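Local coordinates for isoaspartyl dipeptidase (Fervidobacterium islandicum, PDB 7CDH), which probably hydrolyses isoaspartyl (beta-aspartyl) dipeptides as a zinc-dependent M38 metallopeptidase of the amidohydrolase family, at residues L322-A325 against E326-I330. Residues are numbered along the deposited sequence; the frame is centred on the assembly and turned at random.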
ATOM      1  N   LEU A 322     -56.234  15.406  -4.288  1.00 48.37           N
ATOM      2  CA  LEU A 322     -55.417  14.990  -5.472  1.00 40.77           C
ATOM      3  C   LEU A 322     -55.836  13.598  -5.912  1.00 34.26           C
ATOM      4  O   LEU A 322     -56.165  12.766  -5.094  1.00 31.30           O
ATOM      5  CB  LEU A 322     -53.920  15.038  -5.177  1.00 39.05           C
ATOM      6  CG  LEU A 322     -53.298  16.431  -5.273  1.00 43.37           C
ATOM      7  CD1 LEU A 322     -53.649  17.265  -4.036  1.00 43.55           C
ATOM      8  CD2 LEU A 322     -51.782  16.359  -5.484  1.00 40.53           C
ATOM      9  N   PRO A 323     -55.906  13.332  -7.226  1.00 36.85           N
ATOM     10  CA  PRO A 323     -56.270  12.007  -7.733  1.00 42.82           C
ATOM     11  C   PRO A 323     -55.153  10.957  -7.551  1.00 44.96           C
ATOM     12  O   PRO A 323     -54.006  11.266  -7.711  1.00 44.76           O
ATOM     13  CB  PRO A 323     -56.570  12.243  -9.236  1.00 39.44           C
ATOM     14  CG  PRO A 323     -55.838  13.519  -9.606  1.00 37.99           C
ATOM     15  CD  PRO A 323     -55.633  14.289  -8.309  1.00 40.60           C
ATOM     16  N   LEU A 324     -55.540   9.730  -7.232  1.00 42.51           N
ATOM     17  CA  LEU A 324     -54.633   8.621  -6.904  1.00 39.32           C
ATOM     18  C   LEU A 324     -53.698   8.339  -8.086  1.00 40.15           C
ATOM     19  O   LEU A 324     -52.499   8.177  -7.862  1.00 43.91           O
ATOM     20  CB  LEU A 324     -55.461   7.399  -6.507  1.00 37.95           C
ATOM     21  CG  LEU A 324     -54.628   6.177  -6.114  1.00 42.26           C
ATOM     22  CD1 LEU A 324     -53.643   6.519  -4.980  1.00 41.95           C
ATOM     23  CD2 LEU A 324     -55.536   5.041  -5.709  1.00 41.39           C
ATOM     24  N   ALA A 325     -54.178   8.351  -9.318  1.00 42.99           N
ATOM     25  CA  ALA A 325     -53.311   8.102 -10.496  1.00 43.91           C
ATOM     26  C   ALA A 325     -52.124   9.079 -10.516  1.00 40.95           C
ATOM     27  O   ALA A 325     -51.064   8.731 -11.075  1.00 51.18           O
ATOM     28  CB  ALA A 325     -54.100   8.188 -11.772  1.00 38.14           C
ATOM     29  N   GLU A 326     -52.304  10.264  -9.965  1.00 39.57           N
ATOM     30  CA  GLU A 326     -51.295  11.343  -9.993  1.00 45.75           C
ATOM     31  C   GLU A 326     -50.375  11.196  -8.777  1.00 41.29           C
ATOM     32  O   GLU A 326     -49.152  11.243  -8.961  1.00 39.62           O
ATOM     33  CB  GLU A 326     -51.997  12.703 -10.051  1.00 54.77           C
ATOM     34  CG  GLU A 326     -52.560  13.028 -11.434  1.00 62.14           C
ATOM     35  CD  GLU A 326     -51.509  13.245 -12.519  1.00 67.70           C
ATOM     36  OE1 GLU A 326     -51.718  12.758 -13.661  1.00 66.89           O
ATOM     37  OE2 GLU A 326     -50.476  13.912 -12.224  1.00 75.76           O
ATOM     38  N   VAL A 327     -50.929  11.012  -7.578  1.00 38.13           N
ATOM     39  CA  VAL A 327     -50.123  10.893  -6.331  1.00 38.36           C
ATOM     40  C   VAL A 327     -49.174   9.685  -6.444  1.00 37.34           C
ATOM     41  O   VAL A 327     -48.036   9.830  -6.139  1.00 39.39           O
ATOM     42  CB  VAL A 327     -51.008  10.820  -5.091  1.00 37.52           C
ATOM     43  CG1 VAL A 327     -50.181  10.845  -3.834  1.00 38.91           C
ATOM     44  CG2 VAL A 327     -51.968  11.988  -5.068  1.00 47.44           C
ATOM     45  N   LEU A 328     -49.603   8.579  -7.013  1.00 33.71           N
ATOM     46  CA  LEU A 328     -48.802   7.352  -7.071  1.00 37.21           C
ATOM     47  C   LEU A 328     -47.483   7.576  -7.805  1.00 39.68           C
ATOM     48  O   LEU A 328     -46.586   6.751  -7.646  1.00 43.39           O
ATOM     49  CB  LEU A 328     -49.616   6.291  -7.798  1.00 36.38           C
ATOM     50  CG  LEU A 328     -50.611   5.563  -6.917  1.00 37.28           C
ATOM     51  CD1 LEU A 328     -51.360   4.536  -7.762  1.00 40.77           C
ATOM     52  CD2 LEU A 328     -49.907   4.903  -5.743  1.00 37.26           C
ATOM     53  N   LYS A 329     -47.388   8.608  -8.622  1.00 40.96           N
ATOM     54  CA  LYS A 329     -46.184   8.876  -9.431  1.00 39.44           C
ATOM     55  C   LYS A 329     -44.969   8.990  -8.512  1.00 35.09           C
ATOM     56  O   LYS A 329     -43.887   8.620  -8.975  1.00 36.16           O
ATOM     57  CB  LYS A 329     -46.339  10.166 -10.238  1.00 44.54           C
ATOM     58  CG  LYS A 329     -47.300  10.061 -11.405  1.00 50.49           C
ATOM     59  CD  LYS A 329     -47.469  11.395 -12.090  1.00 55.39           C
ATOM     60  CE  LYS A 329     -48.304  11.313 -13.342  1.00 54.28           C
ATOM     61  NZ  LYS A 329     -48.138  12.558 -14.121  1.00 62.76           N
ATOM     62  N   ILE A 330     -45.151   9.492  -7.286  1.00 32.44           N
ATOM     63  CA  ILE A 330     -44.031   9.861  -6.372  1.00 36.21           C
ATOM     64  C   ILE A 330     -43.331   8.615  -5.796  1.00 33.31           C
ATOM     65  O   ILE A 330     -42.215   8.749  -5.252  1.00 34.15           O
ATOM     66  CB  ILE A 330     -44.526  10.775  -5.243  1.00 34.01           C
ATOM     67  CG1 ILE A 330     -45.539  10.084  -4.343  1.00 34.12           C
ATOM     68  CG2 ILE A 330     -45.030  12.088  -5.798  1.00 34.82           C
ATOM     69  CD1 ILE A 330     -46.135  11.030  -3.319  1.00 37.44           C
TER
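The N-terminal turn of helix 324-327, with Pro323 at the N-cap position, joins Pro323 to Glu326 and Val327 through one shared acceptor. Pro323 O takes the amide of Val327 in its carbonyl plane at 3.1 Å from Val327 N, with an N-H...O angle of 165°. Glu326 N also donates to it, from 50° above that plane and with a more bent bond. One residue on, Leu328 N reaches Leu324 O at 3.0 Å, again nearly straight. On the outer side, Pro323 CG lies 3.8 Å from Glu326 CG, the two side chains running alongside each other. Glu326 bends at chi2 (-67°), and its OE2 forms a salt bridge with Lys329 NZ at 3.3 Å, its hydrogen bond weak; the stronger partner of that lysine is Asp278. The inward side is apolar: Leu324 CD1 meets Leu328 CG at 3.7 Å, and both leucines rest on Phe11 of strand 8-11. Replacing Leu328 by an alanine would probably leave Leu324 CD1 and Phe11 without the branched end they rest on and open a gap beside them. Val327 directs CG2, anti to its carbonyl carbon, to Leu322 CB at 3.6 Å, beside Val317 of helix 309-318. The geometry thus implies leucines packed towards strand 8-11, Leu322 and Val327 towards helix 309-318, and a charged pair turned away from the leucines.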